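Local coordinates for PHD finger protein 3 (Homo sapiens, PDB 6IC9) that reads the phosphorylated C-terminal domain of RNA polymerase II through its SPOC domain and so regulates neuronal gene expression, at residues 12-17 with 76-81; 43-48 with 150-155; 120-123 with 127-130. All blocks are in the same frame, centred on the assembly; numbering follows the deposited sequence.

Interaction 1 of 3, residues 12-17 with 76-81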
loop_
_atom_site.group_PDB
_atom_site.type_symbol
_atom_site.label_atom_id
_atom_site.label_comp_id
_atom_site.label_asym_id
_atom_site.label_seq_id
_atom_site.Cartn_x
_atom_site.Cartn_y
_atom_site.Cartn_z
ATOM N N ASN A 12 13.144 2.621 -13.126
ATOM C CA ASN A 12 12.466 1.346 -12.949
ATOM C C ASN A 12 11.341 1.445 -11.895
ATOM O O ASN A 12 10.975 0.447 -11.268
ATOM C CB ASN A 12 13.470 0.235 -12.576
ATOM C CG ASN A 12 14.300 0.553 -11.320
ATOM O OD1 ASN A 12 14.125 -0.088 -10.276
ATOM N ND2 ASN A 12 15.231 1.513 -11.428
ATOM N N PHE A 13 10.786 2.643 -11.715
ATOM C CA PHE A 13 9.520 2.750 -10.998
ATOM C C PHE A 13 8.383 2.260 -11.884
ATOM O O PHE A 13 8.393 2.446 -13.109
ATOM C CB PHE A 13 9.251 4.197 -10.531
ATOM C CG PHE A 13 9.126 5.239 -11.652
ATOM C CD1 PHE A 13 7.921 5.489 -12.257
ATOM C CD2 PHE A 13 10.221 6.005 -12.024
ATOM C CE1 PHE A 13 7.804 6.449 -13.263
ATOM C CE2 PHE A 13 10.133 6.964 -13.026
ATOM C CZ PHE A 13 8.911 7.194 -13.647
ATOM N N ILE A 14 7.379 1.636 -11.261
ATOM C CA ILE A 14 6.260 1.098 -12.029
ATOM C C ILE A 14 5.034 2.024 -12.089
ATOM O O ILE A 14 4.090 1.733 -12.850
ATOM C CB ILE A 14 5.866 -0.295 -11.494
ATOM C CG1 ILE A 14 5.542 -0.222 -10.010
ATOM C CG2 ILE A 14 7.060 -1.200 -11.569
ATOM C CD1 ILE A 14 4.122 0.205 -9.707
ATOM N N TRP A 15 5.004 3.110 -11.322
ATOM C CA TRP A 15 3.879 4.049 -11.362
ATOM C C TRP A 15 4.314 5.338 -10.684
ATOM O O TRP A 15 5.116 5.299 -9.752
ATOM C CB TRP A 15 2.652 3.471 -10.644
ATOM C CG TRP A 15 1.507 4.416 -10.359
ATOM C CD1 TRP A 15 0.424 4.679 -11.169
ATOM C CD2 TRP A 15 1.313 5.209 -9.163
ATOM N NE1 TRP A 15 -0.418 5.557 -10.545
ATOM C CE2 TRP A 15 0.078 5.874 -9.305
ATOM C CE3 TRP A 15 2.031 5.351 -7.963
ATOM C CZ2 TRP A 15 -0.431 6.740 -8.327
ATOM C CZ3 TRP A 15 1.511 6.230 -6.958
ATOM C CH2 TRP A 15 0.298 6.914 -7.166
ATOM N N LYS A 16 3.819 6.471 -11.186
ATOM C CA LYS A 16 4.087 7.779 -10.575
ATOM C C LYS A 16 2.761 8.494 -10.491
ATOM O O LYS A 16 2.020 8.562 -11.482
ATOM C CB LYS A 16 5.081 8.642 -11.389
ATOM C CG LYS A 16 5.420 9.992 -10.750
ATOM C CD LYS A 16 6.146 10.853 -11.818
ATOM C CE LYS A 16 6.438 12.245 -11.365
ATOM N NZ LYS A 16 6.934 13.104 -12.520
ATOM N N GLY A 17 2.404 8.957 -9.313
ATOM C CA GLY A 17 1.095 9.562 -9.181
ATOM C C GLY A 17 0.959 10.130 -7.791
ATOM O O GLY A 17 1.932 10.184 -7.046
ATOM N N CYS A 76 0.399 -8.258 -4.571
ATOM C CA CYS A 76 1.741 -7.717 -4.703
ATOM C C CYS A 76 1.948 -6.542 -3.756
ATOM O O CYS A 76 1.019 -5.980 -3.178
ATOM C CB CYS A 76 2.078 -7.384 -6.141
ATOM S SG CYS A 76 1.444 -5.872 -6.781
ATOM N N VAL A 77 3.207 -6.251 -3.528
ATOM C CA VAL A 77 3.603 -5.291 -2.515
ATOM C C VAL A 77 4.517 -4.322 -3.240
ATOM O O VAL A 77 5.408 -4.765 -3.978
ATOM C CB VAL A 77 4.339 -5.957 -1.327
ATOM C CG1 VAL A 77 4.742 -4.831 -0.363
ATOM C CG2 VAL A 77 3.420 -7.008 -0.589
ATOM N N VAL A 78 4.227 -3.019 -3.139
ATOM C CA VAL A 78 5.103 -1.995 -3.701
ATOM C C VAL A 78 5.591 -1.111 -2.566
ATOM O O VAL A 78 5.067 -1.142 -1.441
ATOM C CB VAL A 78 4.423 -1.125 -4.780
ATOM C CG1 VAL A 78 3.993 -1.989 -5.962
ATOM C CG2 VAL A 78 3.182 -0.322 -4.187
ATOM N N ARG A 79 6.639 -0.327 -2.853
ATOM C CA ARG A 79 7.115 0.642 -1.874
ATOM C C ARG A 79 7.048 2.018 -2.541
ATOM O O ARG A 79 7.273 2.140 -3.755
ATOM C CB ARG A 79 8.532 0.374 -1.376
ATOM C CG ARG A 79 9.611 0.510 -2.417
ATOM C CD ARG A 79 11.033 0.253 -1.766
ATOM N NE ARG A 79 12.016 0.099 -2.835
ATOM C CZ ARG A 79 12.566 1.120 -3.452
ATOM N NH1 ARG A 79 12.272 2.372 -3.058
ATOM N NH2 ARG A 79 13.397 0.894 -4.451
ATOM N N PHE A 80 6.635 3.007 -1.767
ATOM C CA PHE A 80 6.441 4.380 -2.262
ATOM C C PHE A 80 7.629 5.220 -1.863
ATOM O O PHE A 80 8.141 5.073 -0.747
ATOM C CB PHE A 80 5.146 4.990 -1.687
ATOM C CG PHE A 80 3.901 4.316 -2.211
ATOM C CD1 PHE A 80 3.498 4.521 -3.521
ATOM C CD2 PHE A 80 3.130 3.487 -1.374
ATOM C CE1 PHE A 80 2.320 3.891 -4.046
ATOM C CE2 PHE A 80 1.972 2.827 -1.873
ATOM C CZ PHE A 80 1.530 3.059 -3.232
ATOM N N THR A 81 8.015 6.165 -2.750
ATOM C CA THR A 81 9.079 7.123 -2.427
ATOM C C THR A 81 8.569 8.507 -2.807
ATOM O O THR A 81 7.949 8.635 -3.845
ATOM C CB THR A 81 10.378 6.852 -3.222
ATOM O OG1 THR A 81 10.103 7.021 -4.604
ATOM C CG2 THR A 81 10.848 5.385 -3.050
#

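Interaction 2 of 3, residues 43-48 with 150-155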
loop_
_atom_site.group_PDB
_atom_site.type_symbol
_atom_site.label_atom_id
_atom_site.label_comp_id
_atom_site.label_asym_id
_atom_site.label_seq_id
_atom_site.Cartn_x
_atom_site.Cartn_y
_atom_site.Cartn_z
ATOM N N GLU A 43 -1.082 0.614 -15.480
ATOM C CA GLU A 43 -2.441 0.772 -16.004
ATOM C C GLU A 43 -3.505 0.568 -14.949
ATOM O O GLU A 43 -4.641 1.008 -15.129
ATOM C CB GLU A 43 -2.693 -0.247 -17.139
ATOM C CG GLU A 43 -1.550 -0.319 -18.101
ATOM C CD GLU A 43 -1.483 -1.634 -18.866
ATOM O OE1 GLU A 43 -2.518 -2.328 -19.019
ATOM O OE2 GLU A 43 -0.369 -1.964 -19.302
ATOM N N ASP A 44 -3.169 -0.088 -13.857
ATOM C CA ASP A 44 -4.154 -0.486 -12.866
ATOM C C ASP A 44 -4.259 0.482 -11.689
ATOM O O ASP A 44 -5.129 0.290 -10.837
ATOM C CB ASP A 44 -3.778 -1.870 -12.310
ATOM C CG ASP A 44 -4.093 -3.013 -13.278
ATOM O OD1 ASP A 44 -4.760 -2.757 -14.308
ATOM O OD2 ASP A 44 -3.669 -4.164 -12.981
ATOM N N LEU A 45 -3.351 1.464 -11.581
ATOM C CA LEU A 45 -3.430 2.435 -10.491
ATOM C C LEU A 45 -3.906 3.767 -11.046
ATOM O O LEU A 45 -3.470 4.167 -12.141
ATOM C CB LEU A 45 -2.067 2.615 -9.811
ATOM C CG LEU A 45 -1.622 1.360 -9.037
ATOM C CD1 LEU A 45 -0.186 1.481 -8.692
ATOM C CD2 LEU A 45 -2.489 1.091 -7.763
ATOM N N PRO A 46 -4.831 4.436 -10.355
ATOM C CA PRO A 46 -5.300 5.756 -10.814
ATOM C C PRO A 46 -4.181 6.791 -10.735
ATOM O O PRO A 46 -3.112 6.558 -10.150
ATOM C CB PRO A 46 -6.441 6.088 -9.850
ATOM C CG PRO A 46 -5.993 5.383 -8.525
ATOM C CD PRO A 46 -5.288 4.096 -8.988
ATOM N N ASP A 47 -4.441 7.974 -11.349
ATOM C CA ASP A 47 -3.508 9.101 -11.224
ATOM C C ASP A 47 -3.296 9.515 -9.764
ATOM O O ASP A 47 -2.236 10.029 -9.405
ATOM C CB ASP A 47 -4.058 10.340 -11.998
ATOM C CG ASP A 47 -3.905 10.228 -13.505
ATOM O OD1 ASP A 47 -3.338 9.248 -14.000
ATOM O OD2 ASP A 47 -4.363 11.169 -14.203
ATOM N N SER A 48 -4.338 9.447 -8.956
ATOM C CA SER A 48 -4.307 9.864 -7.565
ATOM C C SER A 48 -5.005 8.781 -6.775
ATOM O O SER A 48 -6.180 8.515 -7.018
ATOM C CB SER A 48 -5.008 11.205 -7.348
ATOM O OG SER A 48 -5.015 11.489 -5.962
ATOM N N GLY A 150 2.546 -0.261 -0.291
ATOM C CA GLY A 150 1.220 -0.546 -0.801
ATOM C C GLY A 150 1.056 -2.057 -0.918
ATOM O O GLY A 150 1.847 -2.722 -1.581
ATOM N N LEU A 151 0.005 -2.568 -0.301
ATOM C CA LEU A 151 -0.400 -3.979 -0.424
ATOM C C LEU A 151 -1.559 -4.004 -1.386
ATOM O O LEU A 151 -2.616 -3.460 -1.077
ATOM C CB LEU A 151 -0.803 -4.508 0.958
ATOM C CG LEU A 151 -1.488 -5.861 0.975
ATOM C CD1 LEU A 151 -0.520 -6.840 0.419
ATOM C CD2 LEU A 151 -1.833 -6.181 2.466
ATOM N N ILE A 152 -1.372 -4.617 -2.562
ATOM C CA ILE A 152 -2.342 -4.529 -3.642
ATOM C C ILE A 152 -2.905 -5.923 -3.933
ATOM O O ILE A 152 -2.150 -6.853 -4.264
ATOM C CB ILE A 152 -1.709 -3.916 -4.911
ATOM C CG1 ILE A 152 -0.960 -2.622 -4.509
ATOM C CG2 ILE A 152 -2.769 -3.615 -5.956
ATOM C CD1 ILE A 152 -0.140 -2.051 -5.665
ATOM N N ILE A 153 -4.216 -6.062 -3.793
ATOM C CA ILE A 153 -4.947 -7.286 -4.136
ATOM C C ILE A 153 -5.542 -7.111 -5.526
ATOM O O ILE A 153 -6.419 -6.263 -5.720
ATOM C CB ILE A 153 -6.073 -7.566 -3.126
ATOM C CG1 ILE A 153 -5.574 -7.368 -1.692
ATOM C CG2 ILE A 153 -6.693 -8.974 -3.376
ATOM C CD1 ILE A 153 -4.371 -8.248 -1.351
ATOM N N ARG A 154 -5.110 -7.929 -6.490
ATOM C CA ARG A 154 -5.617 -7.844 -7.858
ATOM C C ARG A 154 -6.354 -9.122 -8.284
ATOM O O ARG A 154 -6.104 -10.218 -7.783
ATOM C CB ARG A 154 -4.461 -7.561 -8.811
ATOM C CG ARG A 154 -3.490 -6.526 -8.156
ATOM C CD ARG A 154 -2.059 -6.584 -8.700
ATOM N NE ARG A 154 -2.107 -5.958 -9.992
ATOM C CZ ARG A 154 -1.127 -5.916 -10.888
ATOM N NH1 ARG A 154 0.062 -6.476 -10.679
ATOM N NH2 ARG A 154 -1.373 -5.275 -12.010
ATOM N N GLN A 155 -7.264 -8.961 -9.220
ATOM C CA GLN A 155 -7.955 -10.107 -9.785
ATOM C C GLN A 155 -6.991 -10.884 -10.672
ATOM O O GLN A 155 -6.031 -10.331 -11.222
ATOM C CB GLN A 155 -9.182 -9.655 -10.585
ATOM C CG GLN A 155 -9.967 -8.474 -9.968
ATOM C CD GLN A 155 -10.951 -8.864 -8.834
ATOM O OE1 GLN A 155 -11.069 -10.036 -8.455
ATOM N NE2 GLN A 155 -11.666 -7.860 -8.304
#

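Interaction 3 of 3, residues 120-123 with 127-130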
loop_
_atom_site.group_PDB
_atom_site.type_symbol
_atom_site.label_atom_id
_atom_site.label_comp_id
_atom_site.label_asym_id
_atom_site.label_seq_id
_atom_site.Cartn_x
_atom_site.Cartn_y
_atom_site.Cartn_z
ATOM N N ILE A 120 0.564 0.734 4.155
ATOM C CA ILE A 120 1.158 0.167 5.351
ATOM C C ILE A 120 2.363 1.017 5.760
ATOM O O ILE A 120 3.311 1.145 4.989
ATOM C CB ILE A 120 1.575 -1.288 5.092
ATOM C CG1 ILE A 120 0.315 -2.129 4.870
ATOM C CG2 ILE A 120 2.433 -1.802 6.321
ATOM C CD1 ILE A 120 0.625 -3.603 4.456
ATOM N N PRO A 121 2.393 1.577 6.961
ATOM C CA PRO A 121 3.624 2.229 7.422
ATOM C C PRO A 121 4.598 1.171 7.937
ATOM O O PRO A 121 4.238 0.329 8.765
ATOM C CB PRO A 121 3.134 3.141 8.546
ATOM C CG PRO A 121 1.934 2.430 9.105
ATOM C CD PRO A 121 1.273 1.754 7.913
ATOM N N LEU A 122 5.807 1.170 7.408
ATOM C CA LEU A 122 6.851 0.257 7.910
ATOM C C LEU A 122 7.981 1.096 8.471
ATOM O O LEU A 122 8.706 1.746 7.707
ATOM C CB LEU A 122 7.358 -0.651 6.813
ATOM C CG LEU A 122 8.471 -1.606 7.280
ATOM C CD1 LEU A 122 7.788 -2.707 8.102
ATOM C CD2 LEU A 122 9.176 -2.173 6.069
ATOM N N GLY A 123 8.103 1.123 9.799
ATOM C CA GLY A 123 9.194 1.856 10.425
ATOM C C GLY A 123 10.559 1.296 10.059
ATOM O O GLY A 123 10.708 0.107 9.768
ATOM N N LYS A 127 10.153 -4.780 12.097
ATOM C CA LYS A 127 10.129 -6.075 11.451
ATOM C C LYS A 127 9.060 -6.088 10.372
ATOM O O LYS A 127 8.021 -5.437 10.492
ATOM C CB LYS A 127 9.860 -7.163 12.487
ATOM C CG LYS A 127 10.999 -7.312 13.481
ATOM C CD LYS A 127 11.827 -8.577 13.201
ATOM C CE LYS A 127 11.250 -9.787 13.934
ATOM N NZ LYS A 127 12.083 -11.006 13.736
ATOM N N ILE A 128 9.336 -6.801 9.295
ATOM C CA ILE A 128 8.332 -6.888 8.241
ATOM C C ILE A 128 7.172 -7.743 8.742
ATOM O O ILE A 128 7.408 -8.836 9.274
ATOM C CB ILE A 128 8.952 -7.467 6.968
ATOM C CG1 ILE A 128 9.998 -6.488 6.382
ATOM C CG2 ILE A 128 7.866 -7.787 5.975
ATOM C CD1 ILE A 128 11.482 -6.865 6.681
ATOM N N PRO A 129 5.930 -7.279 8.658
ATOM C CA PRO A 129 4.790 -8.142 9.006
ATOM C C PRO A 129 4.907 -9.532 8.389
ATOM O O PRO A 129 5.104 -9.673 7.177
ATOM C CB PRO A 129 3.591 -7.381 8.420
ATOM C CG PRO A 129 4.015 -5.912 8.497
ATOM C CD PRO A 129 5.519 -5.903 8.302
ATOM N N HIS A 130 4.708 -10.567 9.225
ATOM C CA HIS A 130 4.995 -11.935 8.793
ATOM C C HIS A 130 4.210 -12.383 7.559
ATOM O O HIS A 130 4.800 -13.070 6.708
ATOM C CB HIS A 130 4.824 -12.911 9.987
ATOM C CG HIS A 130 3.413 -13.361 10.263
ATOM N ND1 HIS A 130 2.698 -14.185 9.413
ATOM C CD2 HIS A 130 2.596 -13.121 11.319
ATOM C CE1 HIS A 130 1.498 -14.413 9.921
ATOM N NE2 HIS A 130 1.412 -13.780 11.079
#

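Interaction 1 of 3, residues 12-17 with 76-81
Trp15 meets Phe80 across this contact while its indole NE1 is tied down at the far end, donating a hydrogen bond to the backbone O of Pro46. That bond anchors the five-membered ring, and the six-membered ring is the part that reaches strand 73-82. There Trp15 CZ3 lies 3.8 Å from Phe80 CE1, and the neighbouring Trp15 CE3 is 4.2 Å from the same Phe80 CE1, so one corner of the phenyl ring rests against one bond of the indole. The two rings meet at a slant, without stacking. Trp15 reaches across because its CG stands anti to the backbone N (chi1 168°). The backbone folds back on the indole as well, placing Gly17 N 3.5 Å above the Trp15 ring plane toward its rim. In the SPOC domain, a strongly curved, barrel-like sheet, strands 15-21 and 73-82 are not neighbours. Strand 25-35 runs between them, pairing with the first through Ala31 and Thr29 and with the second through Val34. The contact therefore spans the inner side of the sheet by side chains alone, and a modest 109 Å² is buried between the segments. The second apolar pair is looser: Ile14 CD1 approaches Val78 CG1 to 4.3 Å, over a backbone separation of 9.0 Å between Ile14 CA and Val78 CA. Both residues also pack against Leu41 of helix 41-44, which fills in beside them. Val78 also touches Ile152 of the neighbouring strand 147-155.

Interaction 2 of 3, residues 43-48 with 150-155
A short salt bridge joins Asp44 and Arg154, with Arg154 NH2 donating to Asp44 OD2 at 2.7 Å and an N-H...O angle of 160°. OD2 lies at the edge of the guanidinium, almost in its plane, but is itself approached on its anti side and from somewhat outside the carboxylate plane. The two flat groups are turned 76° apart, and only NH2 bonds to the carboxylate; Arg154 NE stays 3.8 Å from Asp44 OD2, buried and with no partner in the model. The same NH2 also donates to the backbone O of Glu39, so it is held by two acceptors, which helps to set the rotation of the guanidinium. A bend at chi3 (76°) swings the group off the extended line of the arginine chain. Asp44 closes the short helix 41-44, whose carboxyl end may slightly disfavour a negative charge, an effect the arginine would offset. In the SPOC fold this helix and the loop after it lie over the inner side of the curved sheet, against strand 147-155. Deeper in, Leu45 CD2 meets Ile152 CD1 at 4.4 Å, methyl against methyl. Met117 of the adjoining strand 114-122 touches both of these side chains, while Trp15 covers Leu45 as well. Next along the strand from Arg154, Gln155 packs on a modified side chain of the bound RNA polymerase II peptide.

Interaction 3 of 3, residues 120-123 with 127-130
Apolar packing around Leu122 carries the contact with 127-130. Its CD1 methyl lies 3.9 Å from Pro129 CD, meeting the proline at the ring carbon next to nitrogen, and the same CD1 is 4.2 Å from Ile128 CA. The other branch takes a different partner, with Leu122 CD2 at 4.4 Å from Ile128 CG1. Holding CG anti to the backbone N (chi1 179°) sends both branches across to the opposing segment. Around the edges, Pro129 rests on Trp61 and Tyr104, while Ile128 packs against Val133 and Phe135. Leu122 ends strand 114-122 of the SPOC domain's curved sheet, and the chain reverses immediately afterwards, beginning the long loop that leads to strand 147-155. Residues 127-129 are extended but belong to no strand, their backbone 7.3 Å away between Leu122 CA and Ile128 CA, and the Leu122 side chain bridges the gap. The closest approach is of a methyl to a polar atom, Leu122 CD1 to Lys127 O at 3.6 Å. Polar links of the turn lie beside the contact: Gly123 O accepts a hydrogen bond from Arg144 NH2, and Gly123 N makes a weak one to Asp126 OD2.

Overall arrangement
From the N terminus, 12-17 opens interaction 1, and 43-48 opens interaction 2 before 76-81 closes the first, so the two cross along the chain. Interaction 3 follows as a tight reversal after strand 114-122, lying wholly within the long loop that ends when 150-155 closes interaction 2. Interactions 1 and 2 adjoin, with centres 10 Å apart: strands 73-82 and 147-155 are sheet neighbours, probably hydrogen-bonded from Cys76 O to Ile152 N, and Trp15 packs on Leu45. Interaction 3 lies across the domain's centre from interaction 2, yet Ile120 touches Leu151 between paired strands. The contacts link the sheet's first strand to the third across it, and hold helix 41-44 and the loop after strand 114-122 against the sheet.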